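Local coordinates for protein diaminopimelate decarboxylase (Methanocaldococcus jannaschii, PDB 1TWI) that catalyses the pyridoxal-phosphate-dependent decarboxylation of meso-diaminopimelate to L-lysine, the final step of lysine biosynthesis, as a homodimer, at residues D5-K10 with F14-Y19; Y255-Q260 with I381-A386. One frame throughout, in Å; residues are numbered along the deposited sequence.

In the fold
Contact 1 is a partly buried local hairpin, contact 2 a buried long-range junction. The hairpin lies near the N-terminus, about 24 Å from the chain centre and away from the annotated sites; backbone hydrogen bonds carry it, with apolar packing on one face and a lysine over a phenylalanine ring on the other. Contact 2, about 14 Å from the chain centre, joins a loop of the pyridoxal-binding barrel region to the 381-386 segment, which continues strand 378-382, by one salt bridge and two bridging waters. The contacts share no strand. Their centres lie about 15 Å apart, and they touch where F14 CZ packs 3.7 Å from F382 CZ.

Contact 1 of 2, residues D5-K10 with F14-Y19; sequences DTVEIK and FFIDGY
F14 meets V7 and I9 on one face of an antiparallel beta hairpin, the first two strands of a small three-stranded sheet near the N-terminus. Its CG lies anti to the backbone N (chi1 -178°), which carries the ring across toward the neighbouring strand: CE1 comes 3.5 Å from V7 CB, while I9 CD1 reaches the ring edge near its plane. F382 and Y301 add to the packing around this ring.

F15, on the other face, forms the hydrogen-bonded pair with E8. Its N donates to E8 O at 2.7 Å, and its O accepts from E8 N. K10 bends at chi3 (-74°), placing CE above the centre of the F15 ring, 3.7 Å from its centroid in a CH-pi contact, with NZ over the same face at 4.5 Å from that centroid as a cation-pi partner.

I16 pairs with V7 without hydrogen bonds, and their CG1 atoms pack together on the face that carries F14. A type I' turn from I16 to Y19 then leads into the third strand. At its first corner D17 N donates to T6 O at 2.9 Å, extending the backbone pairing to the residue just before strand 7-10, while D17 OD2 turns to S36 and T406 and T6 OG1 to S36.

The backbone angles of G18 would jam a CB against D17 O, so glycine fits here, and two waters tie it back. One links G18 O to K10 NZ; the other accepts from G18 N and donates to both T6 O and E8 OE2, at 2.8 Å from the latter.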
loop_
_atom_site.group_PDB
_atom_site.type_symbol
_atom_site.label_atom_id
_atom_site.label_comp_id
_atom_site.label_asym_id
_atom_site.label_seq_id
_atom_site.Cartn_x
_atom_site.Cartn_y
_atom_site.Cartn_z
ATOM N N ASP A 5 -2.808 -27.569 -0.322
ATOM C CA ASP A 5 -2.754 -28.974 0.087
ATOM C C ASP A 5 -3.332 -29.369 1.421
ATOM O O ASP A 5 -3.529 -30.579 1.692
ATOM C CB ASP A 5 -1.292 -29.446 0.015
ATOM C CG ASP A 5 -0.671 -29.178 -1.348
ATOM O OD1 ASP A 5 -1.196 -29.769 -2.344
ATOM O OD2 ASP A 5 0.315 -28.376 -1.409
ATOM N N THR A 6 -3.614 -28.381 2.266
ATOM C CA THR A 6 -4.074 -28.720 3.593
ATOM C C THR A 6 -5.449 -28.248 3.923
ATOM O O THR A 6 -5.833 -28.267 5.114
ATOM C CB THR A 6 -3.100 -28.159 4.648
ATOM O OG1 THR A 6 -3.204 -26.719 4.659
ATOM C CG2 THR A 6 -1.650 -28.552 4.304
ATOM N N VAL A 7 -6.212 -27.843 2.915
ATOM C CA VAL A 7 -7.563 -27.370 3.168
ATOM C C VAL A 7 -8.551 -28.332 2.591
ATOM O O VAL A 7 -8.203 -29.124 1.724
ATOM C CB VAL A 7 -7.832 -25.960 2.563
ATOM C CG1 VAL A 7 -6.741 -24.961 3.069
ATOM C CG2 VAL A 7 -7.849 -26.018 1.027
ATOM N N GLU A 8 -9.778 -28.309 3.088
ATOM C CA GLU A 8 -10.782 -29.233 2.539
ATOM C C GLU A 8 -12.177 -28.746 2.884
ATOM O O GLU A 8 -12.358 -27.830 3.685
ATOM C CB GLU A 8 -10.606 -30.639 3.137
ATOM C CG GLU A 8 -10.884 -30.695 4.620
ATOM C CD GLU A 8 -10.332 -31.976 5.307
ATOM O OE1 GLU A 8 -10.799 -33.113 4.983
ATOM O OE2 GLU A 8 -9.441 -31.840 6.184
ATOM N N ILE A 9 -13.165 -29.383 2.275
ATOM C CA ILE A 9 -14.549 -29.072 2.579
ATOM C C ILE A 9 -14.943 -30.362 3.289
ATOM O O ILE A 9 -14.709 -31.461 2.760
ATOM C CB ILE A 9 -15.445 -28.901 1.308
ATOM C CG1 ILE A 9 -15.076 -27.635 0.529
ATOM C CG2 ILE A 9 -16.923 -28.824 1.718
ATOM C CD1 ILE A 9 -15.142 -26.366 1.310
ATOM N N LYS A 10 -15.445 -30.252 4.508
ATOM C CA LYS A 10 -15.902 -31.433 5.261
ATOM C C LYS A 10 -17.252 -31.048 5.835
ATOM O O LYS A 10 -17.413 -29.956 6.428
ATOM C CB LYS A 10 -15.031 -31.776 6.468
ATOM C CG LYS A 10 -13.643 -32.229 6.164
ATOM C CD LYS A 10 -13.041 -33.006 7.357
ATOM C CE LYS A 10 -12.657 -32.114 8.487
ATOM N NZ LYS A 10 -12.324 -32.935 9.675
ATOM N N PHE A 14 -15.784 -25.266 5.254
ATOM C CA PHE A 14 -14.370 -25.183 4.865
ATOM C C PHE A 14 -13.445 -25.397 6.069
ATOM O O PHE A 14 -13.649 -24.808 7.142
ATOM C CB PHE A 14 -14.117 -23.790 4.235
ATOM C CG PHE A 14 -12.692 -23.567 3.726
ATOM C CD1 PHE A 14 -12.141 -24.408 2.777
ATOM C CD2 PHE A 14 -11.957 -22.442 4.137
ATOM C CE1 PHE A 14 -10.838 -24.129 2.202
ATOM C CE2 PHE A 14 -10.671 -22.158 3.586
ATOM C CZ PHE A 14 -10.124 -23.014 2.614
ATOM N N PHE A 15 -12.395 -26.196 5.873
ATOM C CA PHE A 15 -11.391 -26.488 6.920
ATOM C C PHE A 15 -9.959 -26.153 6.480
ATOM O O PHE A 15 -9.631 -26.334 5.303
ATOM C CB PHE A 15 -11.426 -27.992 7.318
ATOM C CG PHE A 15 -12.642 -28.355 8.214
ATOM C CD1 PHE A 15 -13.921 -28.453 7.669
ATOM C CD2 PHE A 15 -12.481 -28.554 9.571
ATOM C CE1 PHE A 15 -15.039 -28.755 8.482
ATOM C CE2 PHE A 15 -13.588 -28.865 10.419
ATOM C CZ PHE A 15 -14.859 -28.965 9.876
ATOM N N ILE A 16 -9.113 -25.694 7.414
ATOM C CA ILE A 16 -7.692 -25.415 7.111
ATOM C C ILE A 16 -6.943 -26.200 8.158
ATOM O O ILE A 16 -7.132 -25.953 9.363
ATOM C CB ILE A 16 -7.323 -23.889 7.261
ATOM C CG1 ILE A 16 -8.200 -23.064 6.290
ATOM C CG2 ILE A 16 -5.748 -23.709 7.028
ATOM C CD1 ILE A 16 -8.365 -21.598 6.642
ATOM N N ASP A 17 -6.124 -27.159 7.724
ATOM C CA ASP A 17 -5.396 -28.012 8.657
ATOM C C ASP A 17 -6.303 -28.719 9.656
ATOM O O ASP A 17 -5.895 -28.992 10.799
ATOM C CB ASP A 17 -4.352 -27.229 9.430
ATOM C CG ASP A 17 -3.153 -26.904 8.581
ATOM O OD1 ASP A 17 -2.755 -27.755 7.752
ATOM O OD2 ASP A 17 -2.587 -25.811 8.754
ATOM N N GLY A 18 -7.532 -29.010 9.232
ATOM C CA GLY A 18 -8.428 -29.681 10.157
ATOM C C GLY A 18 -9.226 -28.741 11.070
ATOM O O GLY A 18 -10.085 -29.232 11.830
ATOM N N TYR A 19 -8.959 -27.428 11.023
ATOM C CA TYR A 19 -9.727 -26.497 11.859
ATOM C C TYR A 19 -10.865 -25.837 11.061
ATOM O O TYR A 19 -10.673 -25.343 9.959
ATOM C CB TYR A 19 -8.792 -25.436 12.427
ATOM C CG TYR A 19 -7.698 -26.046 13.276
ATOM C CD1 TYR A 19 -7.938 -26.406 14.617
ATOM C CD2 TYR A 19 -6.420 -26.296 12.749
ATOM C CE1 TYR A 19 -6.912 -27.000 15.413
ATOM C CE2 TYR A 19 -5.420 -26.894 13.537
ATOM C CZ TYR A 19 -5.688 -27.230 14.864
ATOM O OH TYR A 19 -4.697 -27.770 15.658
HETATM O O HOH W 1 -8.280 -29.275 6.504
HETATM O O HOH W 2 -11.418 -31.578 11.724
#

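Contact 2 of 2, residues Y255-Q260 with I381-A386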
loop_
_atom_site.group_PDB
_atom_site.type_symbol
_atom_site.label_atom_id
_atom_site.label_comp_id
_atom_site.label_asym_id
_atom_site.label_seq_id
_atom_site.Cartn_x
_atom_site.Cartn_y
_atom_site.Cartn_z
ATOM N N TYR A 255 -2.363 -19.072 -8.503
ATOM C CA TYR A 255 -3.471 -18.258 -8.079
ATOM C C TYR A 255 -4.732 -18.771 -8.799
ATOM O O TYR A 255 -5.782 -18.843 -8.184
ATOM C CB TYR A 255 -3.251 -16.791 -8.438
ATOM C CG TYR A 255 -2.259 -16.132 -7.512
ATOM C CD1 TYR A 255 -2.573 -15.870 -6.159
ATOM C CD2 TYR A 255 -0.989 -15.810 -7.982
ATOM C CE1 TYR A 255 -1.611 -15.280 -5.290
ATOM C CE2 TYR A 255 -0.010 -15.239 -7.119
ATOM C CZ TYR A 255 -0.339 -14.974 -5.786
ATOM O OH TYR A 255 0.616 -14.365 -4.981
ATOM N N TYR A 256 -4.612 -19.050 -10.102
ATOM C CA TYR A 256 -5.680 -19.634 -10.915
ATOM C C TYR A 256 -5.570 -21.138 -10.637
ATOM O O TYR A 256 -4.474 -21.661 -10.586
ATOM C CB TYR A 256 -5.441 -19.347 -12.407
ATOM C CG TYR A 256 -5.985 -17.993 -12.789
ATOM C CD1 TYR A 256 -7.349 -17.791 -12.927
ATOM C CD2 TYR A 256 -5.125 -16.901 -12.968
ATOM C CE1 TYR A 256 -7.837 -16.533 -13.240
ATOM C CE2 TYR A 256 -5.610 -15.637 -13.282
ATOM C CZ TYR A 256 -6.946 -15.466 -13.418
ATOM O OH TYR A 256 -7.408 -14.230 -13.765
ATOM N N LYS A 257 -6.694 -21.812 -10.432
ATOM C CA LYS A 257 -6.698 -23.225 -10.091
ATOM C C LYS A 257 -7.013 -24.235 -11.221
ATOM O O LYS A 257 -6.990 -25.459 -10.993
ATOM C CB LYS A 257 -7.700 -23.436 -8.974
ATOM C CG LYS A 257 -7.594 -22.384 -7.831
ATOM C CD LYS A 257 -6.275 -22.625 -7.091
ATOM C CE LYS A 257 -6.102 -21.665 -5.903
ATOM N NZ LYS A 257 -4.671 -21.761 -5.507
ATOM N N ASP A 258 -7.266 -23.728 -12.419
ATOM C CA ASP A 258 -7.633 -24.562 -13.586
ATOM C C ASP A 258 -6.459 -25.089 -14.439
ATOM O O ASP A 258 -6.620 -26.044 -15.219
ATOM C CB ASP A 258 -8.592 -23.758 -14.457
ATOM C CG ASP A 258 -7.912 -22.537 -15.092
ATOM O OD1 ASP A 258 -7.141 -21.811 -14.400
ATOM O OD2 ASP A 258 -8.143 -22.300 -16.301
ATOM N N LYS A 259 -5.271 -24.521 -14.291
ATOM C CA LYS A 259 -4.141 -24.998 -15.096
ATOM C C LYS A 259 -2.874 -25.353 -14.306
ATOM O O LYS A 259 -2.496 -24.654 -13.354
ATOM C CB LYS A 259 -3.771 -23.944 -16.164
ATOM C CG LYS A 259 -4.707 -23.892 -17.395
ATOM C CD LYS A 259 -4.064 -23.026 -18.516
ATOM C CE LYS A 259 -5.096 -22.160 -19.279
ATOM N NZ LYS A 259 -4.472 -20.945 -19.944
ATOM N N GLN A 260 -2.211 -26.432 -14.688
ATOM C CA GLN A 260 -0.997 -26.780 -13.985
ATOM C C GLN A 260 0.075 -25.786 -14.378
ATOM O O GLN A 260 0.068 -25.236 -15.475
ATOM C CB GLN A 260 -0.508 -28.180 -14.351
ATOM C CG GLN A 260 -1.105 -29.266 -13.508
ATOM C CD GLN A 260 -0.262 -30.513 -13.551
ATOM O OE1 GLN A 260 0.482 -30.742 -14.524
ATOM N NE2 GLN A 260 -0.357 -31.331 -12.508
ATOM N N ILE A 381 -10.406 -15.791 1.162
ATOM C CA ILE A 381 -9.685 -15.343 -0.025
ATOM C C ILE A 381 -8.402 -16.135 0.050
ATOM O O ILE A 381 -7.608 -16.019 1.009
ATOM C CB ILE A 381 -9.399 -13.818 0.071
ATOM C CG1 ILE A 381 -10.744 -13.054 0.128
ATOM C CG2 ILE A 381 -8.574 -13.335 -1.181
ATOM C CD1 ILE A 381 -10.569 -11.570 0.786
ATOM N N PHE A 382 -8.172 -16.944 -0.978
ATOM C CA PHE A 382 -6.995 -17.811 -1.025
ATOM C C PHE A 382 -5.670 -17.175 -1.405
ATOM O O PHE A 382 -5.624 -16.162 -2.078
ATOM C CB PHE A 382 -7.181 -18.923 -2.067
ATOM C CG PHE A 382 -8.059 -20.074 -1.614
ATOM C CD1 PHE A 382 -9.196 -19.835 -0.825
ATOM C CD2 PHE A 382 -7.786 -21.364 -2.039
ATOM C CE1 PHE A 382 -10.054 -20.893 -0.486
ATOM C CE2 PHE A 382 -8.636 -22.457 -1.712
ATOM C CZ PHE A 382 -9.767 -22.206 -0.937
ATOM N N ASP A 383 -4.601 -17.835 -0.968
ATOM C CA ASP A 383 -3.253 -17.545 -1.414
ATOM C C ASP A 383 -2.798 -16.121 -1.070
ATOM O O ASP A 383 -2.314 -15.385 -1.919
ATOM C CB ASP A 383 -3.233 -17.788 -2.929
ATOM C CG ASP A 383 -3.632 -19.224 -3.292
ATOM O OD1 ASP A 383 -3.116 -20.154 -2.623
ATOM O OD2 ASP A 383 -4.450 -19.443 -4.220
ATOM N N VAL A 384 -2.955 -15.761 0.187
ATOM C CA VAL A 384 -2.556 -14.430 0.623
ATOM C C VAL A 384 -1.378 -14.512 1.598
ATOM O O VAL A 384 -1.128 -13.565 2.368
ATOM C CB VAL A 384 -3.716 -13.761 1.329
ATOM C CG1 VAL A 384 -4.841 -13.375 0.327
ATOM C CG2 VAL A 384 -4.270 -14.736 2.463
ATOM N N GLY A 385 -0.681 -15.655 1.638
ATOM C CA GLY A 385 0.466 -15.751 2.560
ATOM C C GLY A 385 1.685 -14.881 2.221
ATOM O O GLY A 385 2.538 -14.634 3.069
ATOM N N ALA A 386 1.758 -14.425 0.976
ATOM C CA ALA A 386 2.881 -13.607 0.477
ATOM C C ALA A 386 2.361 -12.256 -0.024
ATOM O O ALA A 386 1.368 -12.219 -0.727
ATOM C CB ALA A 386 3.599 -14.354 -0.700
HETATM O O HOH W 3 0.256 -14.256 -2.298
HETATM O O HOH W 4 -5.920 -17.798 -5.737
#
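K257 and the buried D383 form a salt bridge between a loop of the pyridoxal-binding barrel region and the 381-386 segment, which continues strand 378-382. K257 NZ lies 2.7 Å from D383 OD2, approaching on the syn side and 17° out of the carboxylate plane. The lysine chain bends at chi2 (-69°) and then runs extended to the carboxylate, its CE passing obliquely by the F382 ring at 4.2 Å from CD2. The same OD2 accepts from a water that also donates to Y255 O, so the carboxylate is tied to the loop backbone as well as to the lysine.

Y255 slides alongside D383 in the opposite sense, its ring 83° from the carboxylate plane. Its CE1 packs 3.8 Å from D383 CB, and the carbonyl O of D383 meets the ring edge near its plane, 3.4 Å from CE1. Beyond that edge, a second water accepts from Y255 OH at 2.7 Å and donates to D383 O and A386 O, bridging the phenol to both carbonyls.

In the next shell, NZ of K257 also donates to the carbonyls of P254 and L2. Y255 OH is bonded to R293, its ring makes a cation-pi contact with R329, and H337 meets it edge-to-face. R293 and R329 line the pocket of the bound lysine product, which makes Y255 a second-shell residue of the active site.

With D383 and two carbonyls at hand, K257 is probably held protonated, and its charge would in turn help keep the buried D383 ionised.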